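Local coordinates for protein lamina-associated polypeptide 2 isoforms alpha/zeta (Mus musculus, PDB 2V0X) that dimerises through a coiled-coil domain and is a component of the nuclear lamina, probably acting together with lamin A and chromatin, at residues B[100-103]-B[104-108]; B[189-192]-B[193-197]; B[199-203]-B[204-208]. The protein carries 2 engineered substitutions. All coordinates share one frame; numbering follows the deposited sequence.

How the contacts relate
Contacts 1 and 2 lie on the two long helices of the chain, contact 1 at the beginning of helix 100-146 and contact 2 near the end of helix 152-196, which pack side by side here; contact 3 opens the short helix 203-211 just beyond. Contact 2 is buried, with two aromatic rings and two arginines tied into their surroundings. Contact 1 is partly buried: Cys102 and Leu106 face inward, while its aspartates turn to polar partners. Contact 3 lies on the surface and relies on a serine cap and a lysine stem. All three touch the second subunit, contacts 1 and 2 through polar bonds of Asp107, Arg191 and Trp195, contact 3 largely by packing on Phe84.

Contact 1. Residues B[100-103]-B[104-108]; sequences ESCD and KHLDL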
loop_
_atom_site.group_PDB
_atom_site.type_symbol
_atom_site.label_atom_id
_atom_site.label_comp_id
_atom_site.label_asym_id
_atom_site.label_seq_id
_atom_site.Cartn_x
_atom_site.Cartn_y
_atom_site.Cartn_z
ATOM N N GLU B 100 14.413 -0.884 -25.109
ATOM C CA GLU B 100 14.488 -2.080 -24.271
ATOM C C GLU B 100 14.949 -1.821 -22.839
ATOM O O GLU B 100 14.317 -2.280 -21.890
ATOM C CB GLU B 100 15.406 -3.113 -24.926
ATOM C CG GLU B 100 15.558 -4.406 -24.142
ATOM C CD GLU B 100 16.761 -5.213 -24.592
ATOM O OE1 GLU B 100 17.880 -4.932 -24.109
ATOM O OE2 GLU B 100 16.590 -6.123 -25.429
ATOM N N SER B 101 16.051 -1.089 -22.695
ATOM C CA SER B 101 16.598 -0.756 -21.383
ATOM C C SER B 101 15.571 -0.085 -20.516
ATOM O O SER B 101 15.159 -0.606 -19.483
ATOM C CB SER B 101 17.826 0.147 -21.530
ATOM O OG SER B 101 17.491 1.346 -22.212
ATOM N N CYS B 102 15.172 1.096 -20.971
ATOM C CA CYS B 102 14.179 1.890 -20.283
ATOM C C CYS B 102 12.925 1.068 -20.001
ATOM O O CYS B 102 12.423 1.046 -18.877
ATOM C CB CYS B 102 13.809 3.132 -21.094
ATOM S SG CYS B 102 12.821 4.363 -20.178
ATOM N N ASP B 103 12.427 0.389 -21.028
ATOM C CA ASP B 103 11.236 -0.435 -20.903
ATOM C C ASP B 103 11.352 -1.452 -19.760
ATOM O O ASP B 103 10.426 -1.601 -18.974
ATOM C CB ASP B 103 10.922 -1.132 -22.233
ATOM C CG ASP B 103 10.575 -0.143 -23.351
ATOM O OD1 ASP B 103 10.395 1.067 -23.065
ATOM O OD2 ASP B 103 10.491 -0.581 -24.522
ATOM N N LYS B 104 12.503 -2.104 -19.634
ATOM C CA LYS B 104 12.679 -3.074 -18.567
ATOM C C LYS B 104 12.647 -2.400 -17.197
ATOM O O LYS B 104 12.115 -2.965 -16.244
ATOM C CB LYS B 104 13.965 -3.891 -18.737
ATOM C CG LYS B 104 13.817 -5.051 -19.709
ATOM C CD LYS B 104 14.715 -6.218 -19.312
ATOM C CE LYS B 104 14.347 -6.727 -17.918
ATOM N NZ LYS B 104 15.246 -7.803 -17.420
ATOM N N HIS B 105 13.209 -1.198 -17.108
ATOM C CA HIS B 105 13.223 -0.440 -15.854
ATOM C C HIS B 105 11.817 -0.023 -15.445
ATOM O O HIS B 105 11.468 -0.056 -14.263
ATOM C CB HIS B 105 14.084 0.815 -15.995
ATOM C CG HIS B 105 15.543 0.529 -16.172
ATOM N ND1 HIS B 105 16.313 -0.045 -15.183
ATOM C CD2 HIS B 105 16.374 0.754 -17.216
ATOM C CE1 HIS B 105 17.559 -0.161 -15.610
ATOM N NE2 HIS B 105 17.622 0.318 -16.840
ATOM N N LEU B 106 11.015 0.366 -16.433
ATOM C CA LEU B 106 9.654 0.790 -16.182
ATOM C C LEU B 106 8.825 -0.395 -15.727
ATOM O O LEU B 106 8.080 -0.291 -14.754
ATOM C CB LEU B 106 9.025 1.416 -17.428
ATOM C CG LEU B 106 9.681 2.653 -18.036
ATOM C CD1 LEU B 106 8.707 3.276 -19.027
ATOM C CD2 LEU B 106 10.028 3.671 -16.962
ATOM N N ASP B 107 8.967 -1.515 -16.435
ATOM C CA ASP B 107 8.227 -2.728 -16.105
ATOM C C ASP B 107 8.593 -3.234 -14.713
ATOM O O ASP B 107 7.730 -3.698 -13.966
ATOM C CB ASP B 107 8.463 -3.826 -17.151
ATOM C CG ASP B 107 7.520 -4.993 -16.972
ATOM O OD1 ASP B 107 6.301 -4.751 -16.880
ATOM O OD2 ASP B 107 7.997 -6.138 -16.869
ATOM N N LEU B 108 9.868 -3.122 -14.354
ATOM C CA LEU B 108 10.312 -3.552 -13.038
ATOM C C LEU B 108 9.679 -2.654 -11.969
ATOM O O LEU B 108 9.167 -3.128 -10.944
ATOM C CB LEU B 108 11.832 -3.454 -12.934
ATOM C CG LEU B 108 12.393 -3.791 -11.546
ATOM C CD1 LEU B 108 12.043 -5.242 -11.170
ATOM C CD2 LEU B 108 13.910 -3.600 -11.556
#
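With chi1 at -168°, Cys102 sets SG anti to its own amide nitrogen and alongside Leu106, whose CG lies 4.2 Å from SG; His105 takes the other common helical setting, chi1 -67°, which turns its imidazole back over the preceding turn. Both pairings belong to the first turns of helix 100-146, one of the two long helices that each chain brings to the coiled-coil dimer, and both join residues four apart, one through side chains and the other between a ring and a backbone carbonyl. The small, weakly polar thiol and the branched leucine chain both tolerate burial, and the leucine CG also rests 3.3 Å from the Cys102 carbonyl O, covering a backbone group that already receives the amide of Leu106.

The imidazole CD2 comes 2.9 Å from Ser101 O, approaching obliquely, and the CA of Cys102 lies at the ring edge, near the ring plane. The approach is tight and at most suggests a weak C-H...O attraction to a carbonyl that also accepts from His105 N at 3.1 Å. The ring also stacks on Tyr193 of helix 152-196, where a flat, partly polar side chain fits. Lys104 packs its stem rather than its charge against the first turn, CG passing 3.6 Å from Glu100 O before the bent chain leads the amine away, as fits an exposed position.

The aspartates look outward from the turn. Asp103 OD2 hydrogen-bonds Thr99 OG1, and Asp107 OD1 forms a salt bridge with Arg191 NE of the second subunit, an acidic group well placed for the dimer interface. Leu194 of that subunit packs on both residues and on Leu106. The backbone beneath Asp107 is regular: its N donates to Asp103 O at 2.9 Å, with an N-H...O angle of 166°.

Contact 2. Residues B[189-192]-B[193-197]; sequences MGRR and YLWLK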
loop_
_atom_site.group_PDB
_atom_site.type_symbol
_atom_site.label_atom_id
_atom_site.label_comp_id
_atom_site.label_asym_id
_atom_site.label_seq_id
_atom_site.Cartn_x
_atom_site.Cartn_y
_atom_site.Cartn_z
HETATM N N MSE B 189 11.277 5.569 -8.870
HETATM C CA MSE B 189 12.337 5.025 -9.717
HETATM C C MSE B 189 11.833 4.951 -11.179
HETATM O O MSE B 189 12.490 5.418 -12.113
HETATM C CB MSE B 189 12.747 3.633 -9.233
HETATM C CG MSE B 189 13.883 3.014 -10.057
HETATM SE SE MSE B 189 14.111 1.093 -9.804
HETATM C CE MSE B 189 12.931 0.482 -11.206
ATOM N N GLY B 190 10.643 4.394 -11.359
ATOM C CA GLY B 190 10.080 4.292 -12.685
ATOM C C GLY B 190 10.004 5.651 -13.363
ATOM O O GLY B 190 10.407 5.794 -14.523
ATOM N N ARG B 191 9.534 6.658 -12.628
ATOM C CA ARG B 191 9.396 8.005 -13.177
ATOM C C ARG B 191 10.723 8.701 -13.444
ATOM O O ARG B 191 10.799 9.540 -14.340
ATOM C CB ARG B 191 8.467 8.877 -12.306
ATOM C CG ARG B 191 7.011 8.384 -12.291
ATOM C CD ARG B 191 6.130 9.197 -11.341
ATOM N NE ARG B 191 5.945 10.577 -11.782
ATOM C CZ ARG B 191 6.140 11.646 -11.015
ATOM N NH1 ARG B 191 6.540 11.503 -9.760
ATOM N NH2 ARG B 191 5.892 12.862 -11.491
ATOM N N ARG B 192 11.754 8.394 -12.663
ATOM C CA ARG B 192 13.066 8.985 -12.923
ATOM C C ARG B 192 13.539 8.521 -14.318
ATOM O O ARG B 192 13.933 9.338 -15.148
ATOM C CB ARG B 192 14.072 8.582 -11.854
ATOM C CG ARG B 192 13.929 9.369 -10.568
ATOM C CD ARG B 192 14.964 8.917 -9.584
ATOM N NE ARG B 192 14.950 9.754 -8.390
ATOM C CZ ARG B 192 15.789 9.599 -7.375
ATOM N NH1 ARG B 192 16.698 8.646 -7.427
ATOM N NH2 ARG B 192 15.704 10.377 -6.303
ATOM N N TYR B 193 13.413 7.226 -14.601
ATOM C CA TYR B 193 13.809 6.692 -15.911
ATOM C C TYR B 193 12.952 7.297 -17.009
ATOM O O TYR B 193 13.447 7.672 -18.075
ATOM C CB TYR B 193 13.673 5.168 -15.951
ATOM C CG TYR B 193 14.815 4.444 -15.282
ATOM C CD1 TYR B 193 14.687 3.930 -13.992
ATOM C CD2 TYR B 193 16.024 4.251 -15.953
ATOM C CE1 TYR B 193 15.738 3.236 -13.383
ATOM C CE2 TYR B 193 17.077 3.563 -15.361
ATOM C CZ TYR B 193 16.927 3.057 -14.076
ATOM O OH TYR B 193 17.967 2.368 -13.491
ATOM N N LEU B 194 11.664 7.431 -16.732
ATOM C CA LEU B 194 10.753 7.986 -17.708
ATOM C C LEU B 194 11.037 9.433 -18.084
ATOM O O LEU B 194 10.975 9.782 -19.259
ATOM C CB LEU B 194 9.318 7.860 -17.231
ATOM C CG LEU B 194 8.267 8.370 -18.212
ATOM C CD1 LEU B 194 8.236 7.475 -19.476
ATOM C CD2 LEU B 194 6.914 8.364 -17.515
ATOM N N TRP B 195 11.310 10.274 -17.085
ATOM C CA TRP B 195 11.579 11.688 -17.313
ATOM C C TRP B 195 12.988 12.031 -17.795
ATOM O O TRP B 195 13.183 13.074 -18.416
ATOM C CB TRP B 195 11.196 12.529 -16.087
ATOM C CG TRP B 195 9.727 12.680 -15.985
ATOM C CD1 TRP B 195 8.866 11.882 -15.270
ATOM C CD2 TRP B 195 8.904 13.610 -16.708
ATOM N NE1 TRP B 195 7.570 12.250 -15.518
ATOM C CE2 TRP B 195 7.560 13.306 -16.394
ATOM C CE3 TRP B 195 9.172 14.662 -17.591
ATOM C CZ2 TRP B 195 6.481 14.015 -16.935
ATOM C CZ3 TRP B 195 8.103 15.372 -18.132
ATOM C CH2 TRP B 195 6.769 15.047 -17.803
ATOM N N LEU B 196 13.962 11.171 -17.516
ATOM C CA LEU B 196 15.324 11.410 -17.979
ATOM C C LEU B 196 15.538 10.952 -19.430
ATOM O O LEU B 196 16.454 11.420 -20.101
ATOM C CB LEU B 196 16.339 10.709 -17.075
ATOM C CG LEU B 196 16.617 11.335 -15.711
ATOM C CD1 LEU B 196 17.671 10.519 -15.008
ATOM C CD2 LEU B 196 17.079 12.779 -15.859
ATOM N N LYS B 197 14.654 10.089 -19.920
ATOM C CA LYS B 197 14.729 9.528 -21.270
ATOM C C LYS B 197 15.077 10.516 -22.387
ATOM O O LYS B 197 16.028 10.289 -23.142
ATOM C CB LYS B 197 13.420 8.787 -21.603
ATOM C CG LYS B 197 13.490 7.913 -22.845
ATOM C CD LYS B 197 12.248 7.037 -23.014
ATOM C CE LYS B 197 11.010 7.856 -23.331
ATOM N NZ LYS B 197 9.835 6.972 -23.545
#
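Tyr193 meets Met189 one turn back in helix 152-196, in the last turns of a long coiled-coil helix. The selenomethionine CG lies at the edge of the phenol ring, in its plane, 3.8 Å from CE1, and the two side chains cross obliquely. Chi1 of -79° keeps the ring beside its own backbone N, which brings CD1 within 3.3 Å of Met189 O. Trp195 repeats the theme on another flank, its CD1 edge 3.2 Å from Arg191 O, and Leu196 lays CG 3.4 Å from Arg192 O.

Outward from this shell, the Tyr193 ring, stacked on His105, also touches Leu106 of the same helix 100-146, so a large flat residue suits the seam between the helices. An alanine here would remove the ring, and would probably leave His105 without its stacking partner and open a gap beside Met189.

Of the two arginines, Arg192, extended from CG to NE, spends its guanidinium on backbone carbonyls of its own chain, NE on Leu219 O and NH1 on Thr210 O and Ala212 O, whereas Arg191 serves the dimer, its NH1 bonding Pro75 O of the second subunit. The indole of Trp195 combines an apolar surface, packed on Val77 of that subunit, with a single donor: Trp195 NE1 hydrogen-bonds OD1 of Asp107 of the second subunit.

Contact 3. Residues B[199-203]-B[204-208]; sequences CKISP and ASKNK
Ile201 and Ser202 are extended between an inverse gamma turn centred on Lys200, closed by the bond from Ile201 N to Cys199 O at 2.7 Å, and the helical backbone that starts at Pro203. Ser202 therefore stands at the N-cap of helix 203-211. Its chi1 of 68° holds OG between the backbone N and the carbonyl carbon, from where it reaches over the first turn. There OG accepts from two donors of Ser205: the hydroxyl OG at 2.9 Å, and the amide N in a weak bond of 3.4 Å. A serine fits because its short hydroxyl can replace the carbonyl that the first amides lack. Proline fits the next position, since it has no amide hydrogen to satisfy and its ring favours the helical backbone; its carbonyl O accepts from Asn207 N.

Beside the cap, Lys206 lays its stem aslant Ile201, with CG of the lysine 3.7 Å from Ile201 CG1. The same CG lies 3.4 Å from Ser202 O, which accepts the Lys206 amide. Extended beyond CG, the lysine carries CE to within 3.2 Å of Cys199 O, and NZ makes weak hydrogen bonds to Leu196 O and Lys197 O near the end of helix 152-196. Lysine thus does two jobs: its methylenes cover the isoleucine and its ammonium meets two backbone carbonyls there, weakly. Ile201 and Cys199 also pack on Phe84 of the second subunit.

The whole is a helix N-cap reinforced by contact between the residue before the cap and the fourth helical residue, the positions of a hydrophobic staple, here filled by isoleucine and the aliphatic part of a lysine.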
loop_
_atom_site.group_PDB
_atom_site.type_symbol
_atom_site.label_atom_id
_atom_site.label_comp_id
_atom_site.label_asym_id
_atom_site.label_seq_id
_atom_site.Cartn_x
_atom_site.Cartn_y
_atom_site.Cartn_z
ATOM N N CYS B 199 15.793 13.738 -21.789
ATOM C CA CYS B 199 16.414 14.882 -21.129
ATOM C C CYS B 199 17.810 15.063 -21.719
ATOM O O CYS B 199 18.672 14.187 -21.597
ATOM C CB CYS B 199 16.491 14.655 -19.619
ATOM S SG CYS B 199 17.190 16.025 -18.662
ATOM N N LYS B 200 18.020 16.209 -22.355
ATOM C CA LYS B 200 19.284 16.529 -23.009
ATOM C C LYS B 200 20.463 16.758 -22.065
ATOM O O LYS B 200 21.001 17.868 -21.973
ATOM C CB LYS B 200 19.091 17.736 -23.933
ATOM C CG LYS B 200 18.079 17.498 -25.049
ATOM C CD LYS B 200 17.795 18.774 -25.845
ATOM C CE LYS B 200 16.973 19.779 -25.042
ATOM N NZ LYS B 200 15.600 19.272 -24.736
ATOM N N ILE B 201 20.847 15.713 -21.342
ATOM C CA ILE B 201 21.974 15.788 -20.433
ATOM C C ILE B 201 22.789 14.535 -20.649
ATOM O O ILE B 201 22.298 13.563 -21.225
ATOM C CB ILE B 201 21.567 15.917 -18.926
ATOM C CG1 ILE B 201 20.728 14.723 -18.468
ATOM C CG2 ILE B 201 20.846 17.232 -18.683
ATOM C CD1 ILE B 201 20.490 14.700 -16.965
ATOM N N SER B 202 24.036 14.569 -20.196
ATOM C CA SER B 202 24.946 13.449 -20.355
ATOM C C SER B 202 24.482 12.200 -19.622
ATOM O O SER B 202 23.716 12.277 -18.652
ATOM C CB SER B 202 26.343 13.824 -19.842
ATOM O OG SER B 202 26.341 13.995 -18.436
ATOM N N PRO B 203 24.957 11.029 -20.073
ATOM C CA PRO B 203 24.610 9.745 -19.462
ATOM C C PRO B 203 25.085 9.621 -18.016
ATOM O O PRO B 203 24.400 9.019 -17.188
ATOM C CB PRO B 203 25.298 8.724 -20.382
ATOM C CG PRO B 203 26.322 9.533 -21.149
ATOM C CD PRO B 203 25.603 10.816 -21.380
ATOM N N ALA B 204 26.238 10.207 -17.707
ATOM C CA ALA B 204 26.791 10.144 -16.353
ATOM C C ALA B 204 25.907 10.903 -15.360
ATOM O O ALA B 204 25.692 10.457 -14.234
ATOM C CB ALA B 204 28.221 10.691 -16.327
ATOM N N SER B 205 25.394 12.046 -15.793
ATOM C CA SER B 205 24.519 12.848 -14.955
ATOM C C SER B 205 23.199 12.101 -14.701
ATOM O O SER B 205 22.668 12.135 -13.588
ATOM C CB SER B 205 24.248 14.176 -15.638
ATOM O OG SER B 205 25.458 14.868 -15.832
ATOM N N LYS B 206 22.706 11.410 -15.733
ATOM C CA LYS B 206 21.466 10.645 -15.671
ATOM C C LYS B 206 21.603 9.484 -14.705
ATOM O O LYS B 206 20.649 9.128 -14.003
ATOM C CB LYS B 206 21.109 10.075 -17.054
ATOM C CG LYS B 206 20.618 11.086 -18.066
ATOM C CD LYS B 206 20.249 10.395 -19.383
ATOM C CE LYS B 206 19.586 11.365 -20.340
ATOM N NZ LYS B 206 18.991 10.677 -21.514
ATOM N N ASN B 207 22.766 8.846 -14.725
ATOM C CA ASN B 207 23.011 7.720 -13.847
ATOM C C ASN B 207 22.972 8.218 -12.405
ATOM O O ASN B 207 22.279 7.652 -11.567
ATOM C CB ASN B 207 24.372 7.081 -14.149
ATOM C CG ASN B 207 24.423 6.399 -15.518
ATOM O OD1 ASN B 207 25.494 6.017 -15.984
ATOM N ND2 ASN B 207 23.271 6.230 -16.152
ATOM N N LYS B 208 23.694 9.302 -12.142
ATOM C CA LYS B 208 23.764 9.912 -10.812
ATOM C C LYS B 208 22.379 10.295 -10.261
ATOM O O LYS B 208 22.047 9.958 -9.130
ATOM C CB LYS B 208 24.661 11.148 -10.868
ATOM C CG LYS B 208 25.055 11.715 -9.519
ATOM C CD LYS B 208 26.027 12.876 -9.692
ATOM C CE LYS B 208 26.575 13.359 -8.354
ATOM N NZ LYS B 208 27.334 12.301 -7.629
#